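Local structure of erythrocyte binding antigen 140 (Plasmodium falciparum, 4GF2) at residues A[22-27]-A[39-44]; A[47-52]-A[109-114]; A[76-79]-A[84-87]; A[102-107]-A[241-246]. The protein probably binds a receptor on the surface of the host erythrocyte during invasion, this chain being the part that carries its two Duffy binding domains. The protein carries 3 engineered substitutions. One frame throughout, in Å; residues are numbered along the deposited sequence.

Contact 1 of 4, residues A[22-27]-A[39-44]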
loop_
_atom_site.group_PDB
_atom_site.type_symbol
_atom_site.label_atom_id
_atom_site.label_comp_id
_atom_site.label_asym_id
_atom_site.label_seq_id
_atom_site.Cartn_x
_atom_site.Cartn_y
_atom_site.Cartn_z
ATOM N N LYS A 22 -0.957 -25.535 -5.758
ATOM C CA LYS A 22 -1.932 -24.453 -5.641
ATOM C C LYS A 22 -3.316 -24.981 -5.271
ATOM O O LYS A 22 -3.615 -26.163 -5.453
ATOM C CB LYS A 22 -2.009 -23.663 -6.951
ATOM C CG LYS A 22 -2.426 -24.502 -8.145
ATOM C CD LYS A 22 -2.196 -23.780 -9.465
ATOM C CE LYS A 22 -3.269 -22.751 -9.743
ATOM N NZ LYS A 22 -3.097 -22.136 -11.090
ATOM N N TRP A 23 -4.154 -24.093 -4.745
ATOM C CA TRP A 23 -5.523 -24.442 -4.394
ATOM C C TRP A 23 -6.490 -23.501 -5.093
ATOM O O TRP A 23 -6.380 -22.279 -4.980
ATOM C CB TRP A 23 -5.716 -24.387 -2.879
ATOM C CG TRP A 23 -5.066 -25.531 -2.161
ATOM C CD1 TRP A 23 -3.731 -25.714 -1.950
ATOM C CD2 TRP A 23 -5.724 -26.653 -1.561
ATOM N NE1 TRP A 23 -3.514 -26.881 -1.255
ATOM C CE2 TRP A 23 -4.722 -27.477 -1.002
ATOM C CE3 TRP A 23 -7.060 -27.042 -1.438
ATOM C CZ2 TRP A 23 -5.015 -28.667 -0.332
ATOM C CZ3 TRP A 23 -7.351 -28.223 -0.769
ATOM C CH2 TRP A 23 -6.331 -29.022 -0.227
ATOM N N ILE A 24 -7.440 -24.076 -5.823
ATOM C CA ILE A 24 -8.353 -23.284 -6.628
ATOM C C ILE A 24 -9.746 -23.293 -6.020
ATOM O O ILE A 24 -10.350 -24.349 -5.825
ATOM C CB ILE A 24 -8.406 -23.802 -8.074
ATOM C CG1 ILE A 24 -7.006 -23.766 -8.692
ATOM C CG2 ILE A 24 -9.353 -22.959 -8.909
ATOM C CD1 ILE A 24 -6.608 -25.057 -9.371
ATOM N N CYS A 25 -10.248 -22.104 -5.717
ATOM C CA CYS A 25 -11.562 -21.964 -5.112
ATOM C C CYS A 25 -12.597 -21.552 -6.150
ATOM O O CYS A 25 -12.378 -20.623 -6.923
ATOM C CB CYS A 25 -11.510 -20.948 -3.973
ATOM S SG CYS A 25 -10.368 -21.422 -2.650
ATOM N N ARG A 26 -13.714 -22.274 -6.168
ATOM C CA ARG A 26 -14.834 -21.970 -7.048
ATOM C C ARG A 26 -16.127 -22.256 -6.297
ATOM O O ARG A 26 -16.115 -22.937 -5.273
ATOM C CB ARG A 26 -14.783 -22.839 -8.304
ATOM C CG ARG A 26 -13.465 -22.794 -9.059
ATOM C CD ARG A 26 -13.508 -23.702 -10.284
ATOM N NE ARG A 26 -13.655 -25.114 -9.925
ATOM C CZ ARG A 26 -12.647 -25.976 -9.791
ATOM N NH1 ARG A 26 -11.389 -25.594 -9.984
ATOM N NH2 ARG A 26 -12.899 -27.236 -9.460
ATOM N N GLU A 27 -17.242 -21.739 -6.800
ATOM C CA GLU A 27 -18.540 -22.089 -6.236
ATOM C C GLU A 27 -19.177 -23.184 -7.086
ATOM O O GLU A 27 -19.181 -23.103 -8.314
ATOM C CB GLU A 27 -19.458 -20.864 -6.137
ATOM C CG GLU A 27 -19.955 -20.328 -7.466
ATOM C CD GLU A 27 -21.010 -19.244 -7.304
ATOM O OE1 GLU A 27 -21.167 -18.719 -6.180
ATOM O OE2 GLU A 27 -21.689 -18.921 -8.302
ATOM N N ARG A 39 -3.632 -31.029 -7.254
ATOM C CA ARG A 39 -3.306 -32.447 -7.279
ATOM C C ARG A 39 -4.559 -33.266 -7.578
ATOM O O ARG A 39 -4.509 -34.238 -8.328
ATOM C CB ARG A 39 -2.690 -32.894 -5.954
ATOM C CG ARG A 39 -2.346 -34.387 -5.919
ATOM C CD ARG A 39 -2.132 -34.892 -4.502
ATOM N NE ARG A 39 -3.181 -34.426 -3.602
ATOM C CZ ARG A 39 -4.421 -34.904 -3.570
ATOM N NH1 ARG A 39 -4.794 -35.878 -4.388
ATOM N NH2 ARG A 39 -5.292 -34.398 -2.711
ATOM N N LYS A 40 -5.682 -32.865 -6.988
ATOM C CA LYS A 40 -6.954 -33.542 -7.214
ATOM C C LYS A 40 -7.492 -33.248 -8.614
ATOM O O LYS A 40 -8.025 -34.129 -9.282
ATOM C CB LYS A 40 -7.982 -33.117 -6.162
ATOM C CG LYS A 40 -9.384 -33.665 -6.402
ATOM C CD LYS A 40 -9.387 -35.189 -6.391
ATOM C CE LYS A 40 -10.802 -35.758 -6.377
ATOM N NZ LYS A 40 -11.547 -35.475 -7.635
ATOM N N ILE A 41 -7.350 -32.006 -9.054
ATOM C CA ILE A 41 -7.787 -31.621 -10.391
ATOM C C ILE A 41 -7.121 -32.489 -11.458
ATOM O O ILE A 41 -7.749 -32.844 -12.455
ATOM C CB ILE A 41 -7.499 -30.131 -10.662
ATOM C CG1 ILE A 41 -8.436 -29.263 -9.823
ATOM C CG2 ILE A 41 -7.676 -29.794 -12.140
ATOM C CD1 ILE A 41 -8.068 -27.810 -9.814
ATOM N N GLN A 42 -5.859 -32.845 -11.234
ATOM C CA GLN A 42 -5.092 -33.592 -12.228
ATOM C C GLN A 42 -5.000 -35.084 -11.926
ATOM O O GLN A 42 -4.241 -35.806 -12.576
ATOM C CB GLN A 42 -3.686 -33.011 -12.354
ATOM C CG GLN A 42 -3.658 -31.603 -12.921
ATOM C CD GLN A 42 -2.311 -31.246 -13.512
ATOM O OE1 GLN A 42 -1.329 -31.059 -12.791
ATOM N NE2 GLN A 42 -2.253 -31.159 -14.833
ATOM N N LEU A 43 -5.766 -35.544 -10.944
ATOM C CA LEU A 43 -5.804 -36.962 -10.612
ATOM C C LEU A 43 -5.975 -37.779 -11.886
ATOM O O LEU A 43 -6.788 -37.441 -12.743
ATOM C CB LEU A 43 -6.953 -37.248 -9.647
ATOM C CG LEU A 43 -6.955 -38.642 -9.012
ATOM C CD1 LEU A 43 -5.821 -38.788 -7.996
ATOM C CD2 LEU A 43 -8.305 -38.944 -8.367
ATOM N N CYS A 44 -5.200 -38.852 -12.012
ATOM C CA CYS A 44 -5.183 -39.636 -13.243
ATOM C C CYS A 44 -6.438 -40.493 -13.384
ATOM O O CYS A 44 -6.556 -41.538 -12.754
ATOM C CB CYS A 44 -3.943 -40.526 -13.283
ATOM S SG CYS A 44 -3.822 -41.522 -14.776
HETATM O O HOH W 1 -2.050 -29.207 -5.686
#

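Contact 2 of 4, residues A[47-52]-A[109-114]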
loop_
_atom_site.group_PDB
_atom_site.type_symbol
_atom_site.label_atom_id
_atom_site.label_comp_id
_atom_site.label_asym_id
_atom_site.label_seq_id
_atom_site.Cartn_x
_atom_site.Cartn_y
_atom_site.Cartn_z
ATOM N N ASN A 47 -8.043 -42.640 -18.224
ATOM C CA ASN A 47 -8.078 -44.005 -18.739
ATOM C C ASN A 47 -9.448 -44.654 -18.615
ATOM O O ASN A 47 -9.819 -45.488 -19.439
ATOM C CB ASN A 47 -7.014 -44.865 -18.061
ATOM C CG ASN A 47 -5.613 -44.411 -18.397
ATOM O OD1 ASN A 47 -5.143 -44.600 -19.521
ATOM N ND2 ASN A 47 -4.936 -43.800 -17.430
ATOM N N PHE A 48 -10.202 -44.264 -17.593
ATOM C CA PHE A 48 -11.566 -44.755 -17.430
ATOM C C PHE A 48 -12.418 -44.437 -18.660
ATOM O O PHE A 48 -13.297 -45.214 -19.033
ATOM C CB PHE A 48 -12.213 -44.143 -16.188
ATOM C CG PHE A 48 -11.731 -44.734 -14.898
ATOM C CD1 PHE A 48 -12.008 -46.055 -14.582
ATOM C CD2 PHE A 48 -11.015 -43.969 -13.992
ATOM C CE1 PHE A 48 -11.572 -46.606 -13.392
ATOM C CE2 PHE A 48 -10.576 -44.514 -12.801
ATOM C CZ PHE A 48 -10.856 -45.834 -12.499
ATOM N N LEU A 49 -12.153 -43.296 -19.287
ATOM C CA LEU A 49 -12.942 -42.847 -20.432
ATOM C C LEU A 49 -12.513 -43.502 -21.739
ATOM O O LEU A 49 -13.225 -43.427 -22.737
ATOM C CB LEU A 49 -12.851 -41.328 -20.569
ATOM C CG LEU A 49 -13.456 -40.537 -19.411
ATOM C CD1 LEU A 49 -13.022 -39.082 -19.471
ATOM C CD2 LEU A 49 -14.974 -40.644 -19.432
ATOM N N ASN A 50 -11.348 -44.142 -21.738
ATOM C CA ASN A 50 -10.851 -44.801 -22.940
ATOM C C ASN A 50 -11.219 -46.279 -22.990
ATOM O O ASN A 50 -10.799 -46.999 -23.895
ATOM C CB ASN A 50 -9.335 -44.648 -23.034
ATOM C CG ASN A 50 -8.904 -43.202 -23.147
ATOM O OD1 ASN A 50 -9.601 -42.378 -23.739
ATOM N ND2 ASN A 50 -7.752 -42.884 -22.573
ATOM N N SER A 51 -12.002 -46.730 -22.016
ATOM C CA SER A 51 -12.409 -48.127 -21.959
ATOM C C SER A 51 -13.927 -48.251 -21.917
ATOM O O SER A 51 -14.616 -47.404 -21.349
ATOM C CB SER A 51 -11.796 -48.809 -20.734
ATOM O OG SER A 51 -12.250 -50.146 -20.613
ATOM N N ARG A 52 -14.444 -49.311 -22.527
ATOM C CA ARG A 52 -15.873 -49.588 -22.483
ATOM C C ARG A 52 -16.275 -50.138 -21.116
ATOM O O ARG A 52 -17.461 -50.227 -20.800
ATOM C CB ARG A 52 -16.251 -50.584 -23.578
ATOM C CG ARG A 52 -15.953 -50.094 -24.985
ATOM C CD ARG A 52 -16.206 -51.182 -26.019
ATOM N NE ARG A 52 -15.902 -50.730 -27.375
ATOM C CZ ARG A 52 -14.679 -50.674 -27.896
ATOM N NH1 ARG A 52 -13.621 -51.039 -27.180
ATOM N NH2 ARG A 52 -14.509 -50.247 -29.139
ATOM N N GLY A 109 -17.150 -30.717 -11.829
ATOM C CA GLY A 109 -16.961 -30.264 -13.194
ATOM C C GLY A 109 -15.912 -31.053 -13.952
ATOM O O GLY A 109 -15.262 -31.939 -13.397
ATOM N N GLY A 110 -15.752 -30.729 -15.231
ATOM C CA GLY A 110 -14.733 -31.344 -16.063
ATOM C C GLY A 110 -14.777 -32.857 -16.041
ATOM O O GLY A 110 -15.836 -33.457 -15.863
ATOM N N ASN A 111 -13.614 -33.478 -16.219
ATOM C CA ASN A 111 -13.521 -34.931 -16.252
ATOM C C ASN A 111 -13.915 -35.572 -14.931
ATOM O O ASN A 111 -14.379 -36.710 -14.904
ATOM C CB ASN A 111 -12.111 -35.368 -16.643
ATOM C CG ASN A 111 -11.877 -35.294 -18.137
ATOM O OD1 ASN A 111 -12.755 -34.873 -18.892
ATOM N ND2 ASN A 111 -10.690 -35.699 -18.573
ATOM N N THR A 112 -13.734 -34.845 -13.836
ATOM C CA THR A 112 -14.088 -35.379 -12.529
ATOM C C THR A 112 -15.531 -35.872 -12.524
ATOM O O THR A 112 -15.817 -36.957 -12.035
ATOM C CB THR A 112 -13.885 -34.339 -11.414
ATOM O OG1 THR A 112 -12.484 -34.087 -11.258
ATOM C CG2 THR A 112 -14.449 -34.843 -10.093
ATOM N N ASP A 113 -16.444 -35.086 -13.077
ATOM C CA ASP A 113 -17.839 -35.501 -13.102
ATOM C C ASP A 113 -18.123 -36.398 -14.303
ATOM O O ASP A 113 -18.987 -37.270 -14.247
ATOM C CB ASP A 113 -18.761 -34.284 -13.082
ATOM C CG ASP A 113 -18.758 -33.587 -11.736
ATOM O OD1 ASP A 113 -18.250 -34.189 -10.764
ATOM O OD2 ASP A 113 -19.266 -32.451 -11.643
ATOM N N ARG A 114 -17.372 -36.194 -15.377
ATOM C CA ARG A 114 -17.500 -37.021 -16.567
ATOM C C ARG A 114 -17.200 -38.485 -16.217
ATOM O O ARG A 114 -17.958 -39.386 -16.572
ATOM C CB ARG A 114 -16.544 -36.508 -17.644
ATOM C CG ARG A 114 -16.939 -36.840 -19.069
ATOM C CD ARG A 114 -16.134 -36.001 -20.058
ATOM N NE ARG A 114 -16.740 -34.689 -20.304
ATOM C CZ ARG A 114 -16.067 -33.547 -20.441
ATOM N NH1 ARG A 114 -14.742 -33.513 -20.352
ATOM N NH2 ARG A 114 -16.726 -32.420 -20.665
#

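Contact 3 of 4, residues A[76-79]-A[84-87]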
loop_
_atom_site.group_PDB
_atom_site.type_symbol
_atom_site.label_atom_id
_atom_site.label_comp_id
_atom_site.label_asym_id
_atom_site.label_seq_id
_atom_site.Cartn_x
_atom_site.Cartn_y
_atom_site.Cartn_z
ATOM N N ASN A 76 7.453 -38.032 -11.210
ATOM C CA ASN A 76 8.057 -37.060 -12.116
ATOM C C ASN A 76 7.809 -35.638 -11.635
ATOM O O ASN A 76 8.665 -34.763 -11.763
ATOM C CB ASN A 76 7.504 -37.228 -13.529
ATOM C CG ASN A 76 7.896 -38.549 -14.151
ATOM O OD1 ASN A 76 8.811 -39.224 -13.679
ATOM N ND2 ASN A 76 7.211 -38.921 -15.227
ATOM N N LYS A 77 6.628 -35.415 -11.076
ATOM C CA LYS A 77 6.267 -34.108 -10.551
ATOM C C LYS A 77 7.201 -33.704 -9.420
ATOM O O LYS A 77 7.693 -32.578 -9.380
ATOM C CB LYS A 77 4.830 -34.133 -10.038
ATOM C CG LYS A 77 4.361 -32.826 -9.425
ATOM C CD LYS A 77 3.004 -33.003 -8.765
ATOM C CE LYS A 77 2.584 -31.772 -7.989
ATOM N NZ LYS A 77 1.389 -32.051 -7.149
ATOM N N ASN A 78 7.449 -34.635 -8.507
ATOM C CA ASN A 78 8.158 -34.318 -7.279
ATOM C C ASN A 78 9.664 -34.571 -7.329
ATOM O O ASN A 78 10.347 -34.455 -6.312
ATOM C CB ASN A 78 7.529 -35.066 -6.107
ATOM C CG ASN A 78 6.147 -34.544 -5.765
ATOM O OD1 ASN A 78 6.004 -33.432 -5.262
ATOM N ND2 ASN A 78 5.122 -35.344 -6.039
ATOM N N GLU A 79 10.186 -34.904 -8.505
ATOM C CA GLU A 79 11.630 -34.988 -8.673
ATOM C C GLU A 79 12.241 -33.664 -8.242
ATOM O O GLU A 79 11.766 -32.597 -8.636
ATOM C CB GLU A 79 12.006 -35.285 -10.125
ATOM C CG GLU A 79 12.153 -36.765 -10.449
ATOM C CD GLU A 79 12.732 -37.005 -11.834
ATOM O OE1 GLU A 79 13.049 -36.014 -12.527
ATOM O OE2 GLU A 79 12.871 -38.181 -12.229
ATOM N N SER A 84 9.544 -36.385 1.240
ATOM C CA SER A 84 8.359 -36.443 2.089
ATOM C C SER A 84 7.134 -35.942 1.326
ATOM O O SER A 84 6.000 -36.323 1.621
ATOM C CB SER A 84 8.556 -35.628 3.369
ATOM O OG SER A 84 8.448 -34.233 3.130
ATOM N N ILE A 85 7.371 -35.097 0.329
ATOM C CA ILE A 85 6.284 -34.513 -0.440
ATOM C C ILE A 85 5.660 -35.563 -1.347
ATOM O O ILE A 85 4.445 -35.748 -1.356
ATOM C CB ILE A 85 6.773 -33.308 -1.267
ATOM C CG1 ILE A 85 7.145 -32.156 -0.331
ATOM C CG2 ILE A 85 5.697 -32.859 -2.239
ATOM C CD1 ILE A 85 7.869 -31.009 -1.012
ATOM N N PHE A 86 6.500 -36.254 -2.107
ATOM C CA PHE A 86 6.039 -37.345 -2.949
ATOM C C PHE A 86 5.268 -38.366 -2.116
ATOM O O PHE A 86 4.237 -38.882 -2.547
ATOM C CB PHE A 86 7.229 -38.010 -3.642
ATOM C CG PHE A 86 6.868 -39.244 -4.406
ATOM C CD1 PHE A 86 5.901 -39.203 -5.397
ATOM C CD2 PHE A 86 7.499 -40.446 -4.139
ATOM C CE1 PHE A 86 5.565 -40.336 -6.103
ATOM C CE2 PHE A 86 7.165 -41.585 -4.841
ATOM C CZ PHE A 86 6.199 -41.531 -5.827
ATOM N N CYS A 87 5.768 -38.646 -0.916
ATOM C CA CYS A 87 5.108 -39.583 -0.015
ATOM C C CYS A 87 3.679 -39.145 0.286
ATOM O O CYS A 87 2.737 -39.919 0.126
ATOM C CB CYS A 87 5.891 -39.709 1.291
ATOM S SG CYS A 87 4.987 -40.572 2.604
#

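Contact 4 of 4, residues A[102-107]-A[241-246]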
loop_
_atom_site.group_PDB
_atom_site.type_symbol
_atom_site.label_atom_id
_atom_site.label_comp_id
_atom_site.label_asym_id
_atom_site.label_seq_id
_atom_site.Cartn_x
_atom_site.Cartn_y
_atom_site.Cartn_z
ATOM N N ILE A 102 -16.583 -43.154 -3.748
ATOM C CA ILE A 102 -17.676 -43.479 -2.832
ATOM C C ILE A 102 -18.567 -42.279 -2.508
ATOM O O ILE A 102 -19.281 -42.281 -1.504
ATOM C CB ILE A 102 -17.161 -44.100 -1.515
ATOM C CG1 ILE A 102 -16.339 -43.085 -0.716
ATOM C CG2 ILE A 102 -16.343 -45.350 -1.809
ATOM C CD1 ILE A 102 -15.850 -43.612 0.621
ATOM N N GLY A 103 -18.528 -41.263 -3.365
ATOM C CA GLY A 103 -19.438 -40.136 -3.255
ATOM C C GLY A 103 -19.129 -39.160 -2.133
ATOM O O GLY A 103 -20.037 -38.580 -1.544
ATOM N N ASP A 104 -17.849 -38.969 -1.835
ATOM C CA ASP A 104 -17.436 -37.965 -0.857
ATOM C C ASP A 104 -16.381 -37.053 -1.475
ATOM O O ASP A 104 -15.206 -37.104 -1.115
ATOM C CB ASP A 104 -16.896 -38.632 0.409
ATOM C CG ASP A 104 -16.435 -37.623 1.448
ATOM O OD1 ASP A 104 -16.952 -36.488 1.446
ATOM O OD2 ASP A 104 -15.548 -37.963 2.262
ATOM N N ASP A 105 -16.812 -36.216 -2.412
ATOM C CA ASP A 105 -15.892 -35.394 -3.183
ATOM C C ASP A 105 -16.418 -33.973 -3.353
ATOM O O ASP A 105 -17.548 -33.767 -3.795
ATOM C CB ASP A 105 -15.670 -36.025 -4.556
ATOM C CG ASP A 105 -14.475 -35.442 -5.278
ATOM O OD1 ASP A 105 -13.917 -34.437 -4.789
ATOM O OD2 ASP A 105 -14.097 -35.988 -6.337
ATOM N N MET A 106 -15.592 -32.994 -2.997
ATOM C CA MET A 106 -15.945 -31.587 -3.168
ATOM C C MET A 106 -15.562 -31.088 -4.563
ATOM O O MET A 106 -16.112 -30.098 -5.047
ATOM C CB MET A 106 -15.254 -30.737 -2.102
ATOM C CG MET A 106 -15.817 -30.931 -0.704
ATOM S SD MET A 106 -14.741 -30.276 0.586
ATOM C CE MET A 106 -13.439 -31.503 0.596
ATOM N N ASP A 107 -14.619 -31.780 -5.198
ATOM C CA ASP A 107 -14.184 -31.450 -6.554
ATOM C C ASP A 107 -15.290 -31.784 -7.555
ATOM O O ASP A 107 -15.981 -32.790 -7.409
ATOM C CB ASP A 107 -12.899 -32.217 -6.880
ATOM C CG ASP A 107 -12.414 -31.988 -8.301
ATOM O OD1 ASP A 107 -12.629 -30.887 -8.854
ATOM O OD2 ASP A 107 -11.803 -32.925 -8.860
ATOM N N LYS A 241 -17.019 -27.553 9.610
ATOM C CA LYS A 241 -18.143 -27.376 10.519
ATOM C C LYS A 241 -19.445 -27.805 9.852
ATOM O O LYS A 241 -20.240 -28.539 10.436
ATOM C CB LYS A 241 -18.241 -25.914 10.962
ATOM C CG LYS A 241 -17.121 -25.472 11.893
ATOM C CD LYS A 241 -17.085 -23.959 12.044
ATOM C CE LYS A 241 -15.993 -23.520 13.007
ATOM N NZ LYS A 241 -15.752 -22.050 12.956
ATOM N N LYS A 242 -19.647 -27.352 8.620
ATOM C CA LYS A 242 -20.875 -27.636 7.887
ATOM C C LYS A 242 -21.089 -29.133 7.690
ATOM O O LYS A 242 -22.222 -29.607 7.681
ATOM C CB LYS A 242 -20.854 -26.934 6.528
ATOM C CG LYS A 242 -22.014 -27.318 5.631
ATOM C CD LYS A 242 -22.078 -26.454 4.388
ATOM C CE LYS A 242 -23.276 -26.830 3.529
ATOM N NZ LYS A 242 -23.431 -25.933 2.353
ATOM N N LYS A 243 -20.000 -29.874 7.529
ATOM C CA LYS A 243 -20.088 -31.315 7.323
ATOM C C LYS A 243 -20.177 -32.066 8.649
ATOM O O LYS A 243 -20.230 -33.298 8.672
ATOM C CB LYS A 243 -18.889 -31.809 6.515
ATOM C CG LYS A 243 -18.944 -31.430 5.043
ATOM C CD LYS A 243 -17.648 -31.782 4.332
ATOM C CE LYS A 243 -17.769 -31.618 2.824
ATOM N NZ LYS A 243 -18.590 -32.693 2.197
ATOM N N ASN A 244 -20.198 -31.321 9.751
ATOM C CA ASN A 244 -20.331 -31.916 11.076
ATOM C C ASN A 244 -21.351 -31.176 11.933
ATOM O O ASN A 244 -21.086 -30.843 13.089
ATOM C CB ASN A 244 -18.978 -31.951 11.786
ATOM C CG ASN A 244 -18.039 -32.975 11.190
ATOM O OD1 ASN A 244 -18.079 -34.151 11.549
ATOM N ND2 ASN A 244 -17.194 -32.535 10.266
ATOM N N SER A 245 -22.519 -30.917 11.355
ATOM C CA SER A 245 -23.607 -30.283 12.088
ATOM C C SER A 245 -23.169 -28.957 12.703
ATOM O O SER A 245 -23.601 -28.605 13.799
ATOM C CB SER A 245 -24.097 -31.217 13.192
ATOM O OG SER A 245 -24.334 -32.515 12.680
ATOM N N GLY A 246 -22.304 -28.233 12.000
ATOM C CA GLY A 246 -21.837 -26.937 12.458
ATOM C C GLY A 246 -21.014 -26.998 13.732
ATOM O O GLY A 246 -21.010 -26.053 14.519
HETATM O O HOH W 2 -15.984 -34.151 0.439
#

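Contact 1 of 4, residues A[22-27]-A[39-44]
I41 meets I24 and R26 through a single methyl group, CD1. Its CG1 stands beside the backbone N and the chain then runs straight on (chi2 169°), which carries CD1 from the helix to the strand. There it comes against I24 CD1, the two side chains crossing at about a right angle. The modelled gap between those methyls is too small for two carbons, and I24 also has an unusual chi2 of 131°. The exact placing of this pair is therefore doubtful, although its apolar nature is plain. R26 flanks the same methyl. Its chain bends at chi3 and presents the edge of the guanidinium, with R26 NH1, as modelled, 4.0 Å from I41 CD1 and close to the guanidinium plane. This is van der Waals packing; the charge of R26 has a long, weak ion pair with D107. Nearer the start of the strand a water links the backbones: R39 N donates to it at 2.9 Å, and the water donates to K22 O in a weak bond of 3.4 Å. I41 also touches V36 of the partner strand, which pairs with I24. The disulfide C25-C35 ties the two strands together, and C44 is bonded to C14. The arrangement is a two-stranded beta hairpin, 23-27 with 33-37, that leads straight into the short helix 38-41 in the first Duffy binding-like region of the chain.

Contact 2 of 4, residues A[47-52]-A[109-114]
The short helical turn at 47-49 rests on the first turn of helix 110-127, and L49 makes the contact with its two branches. Its CG lies beside the backbone N (chi1 -65°), which sends the isobutyl group out toward the other helix. One methyl, L49 CD1, reaches N111 CG at 4.2 Å. The other, L49 CD2, lies 4.3 Å from R114 CG, so it touches the aliphatic part of the arginine and not its charged end. N111 and R114 are three residues apart, and L49 reaches both, one with each methyl. Both are loose van der Waals contacts, one against an amide carbon and one against an aliphatic methylene. The polar ends of N111 and R114 are instead bonded to each other. R114 NH1 donates to N111 OD1 at 2.8 Å, nearly in line with the carbonyl (170°). The bond is bent at the hydrogen, however, with an angle of 134°, and the acceptor is somewhat tilted from the guanidinium plane.

This is helix-on-helix packing at the surface of the alpha-helical Duffy binding-like fold. L49 also touches V115, the residue after R114. F48 leans on V115 too, and its ring meets F63 of helix 56-78 edge to face.

Side chains of the first turn, D113 and T112, tie the helix start to the loop before it. G109 N donates to D113 OD2 at 2.7 Å, approaching from above the carboxylate plane. The negative charge of D113 near this N-terminal end probably suits the helix dipole. T112 OG1 is hydrogen-bonded to D107 OD2.

Contact 3 of 4, residues A[76-79]-A[84-87]
I85 meets N78 first, with its branch methyl. I85 CG2 lies anti to the backbone N and comes 3.1 Å from N78 OD1. That is short for a methyl and an oxygen, so the amide oxygen is pressed tightly against an apolar group. The next residue, F86, takes the other half of the amide and its stem. N78 CB and F86 CB are 3.9 Å apart, and N78 ND2 lies 3.8 Å from F86 CA. The same nitrogen comes 4.0 Å from F86 CD1. It sits at the edge of the ring and near its plane, with the amide turned 49° from the ring, so no amide-ring stack forms. F86 CG is anti to the backbone N (chi1 173°), which leaves the ring edge, at CD1, beside N78 ND2. C87 then turns away and forms a disulfide with C166. The two segments belong to a helical hairpin: helix 56-78 ends, a short turn follows, and helix 83-101 runs back. The strongest polar partners of N78 lie outside the two segments. N78 ND2 donates to L74 O, one turn earlier in its own helix, and to E89 OE1, which also forms a salt bridge with K77 NZ. Two acceptors thus fix which way round the N78 amide lies. The nitrogen is held by polar bonds, the oxygen is packed on a methyl, and the carboxylate of E89 is probably stabilised as an anion.

Contact 4 of 4, residues A[102-107]-A[241-246]
D104 OD1 accepts a hydrogen bond of 2.7 Å from a water that bridges it to K243 from the side. The same water is reached by K243 NZ at 3.5 Å, a weak bond. D104 OD1 and K243 NZ are themselves 4.2 Å apart; the opposite charges probably still attract, though too far apart for a salt bridge. The other carboxylate oxygen, D104 OD2, accepts from Q175 N at the start of helix 175-202.

K243 also packs along M106. Its chain is extended as far as CE and then bends at the last torsion (chi4 -73°). K243 CE lies 4.0 Å from M106 SD and 4.1 Å from M106 CG. The two side chains meet at a slant, and the touch is made by the methylene next to the ammonium group. M106 points toward the lysine from the backbone, and its own chain bends at chi3.

The contact brings the loop between helices 83-101 and 110-127 to the C-terminal end of helix 213-242, both lying against helix 175-202. I176 of that helix touches M106 as well as K243.

The loop is shaped by an Asx turn. D105 OD1 accepts from D107 N at 2.8 Å, with the donor above the carboxylate plane and an N-H...O angle of 144°. D105 OD1 is also bonded to Q175 NE2, while M106 N donates to Q175 OE1. Both D105 OD2 and D107 OD2 form salt bridges with K40 NZ.

Overall arrangement
All four contacts lie in the N-terminal half of the chain, about the first Duffy binding domain. Contact 1 closes first, bringing the hairpin segment 22-27 to 39-44. Contact 2 opens next at 47-52 and closes at 109-114. Contact 3 lies wholly within that span and joins consecutive helices at 76-79 and 84-87. Contact 4 opens at 102-107, before contact 2 has closed, and closes only at 241-246, so contacts 2 and 4 cross. It joins the 102-107 loop to the end of helix 213-242. Through D105 and D107 that loop also joins contacts 1, 2 and 4. Contact 3 touches none of the others; its centre lies about 17 Å from that of contact 1.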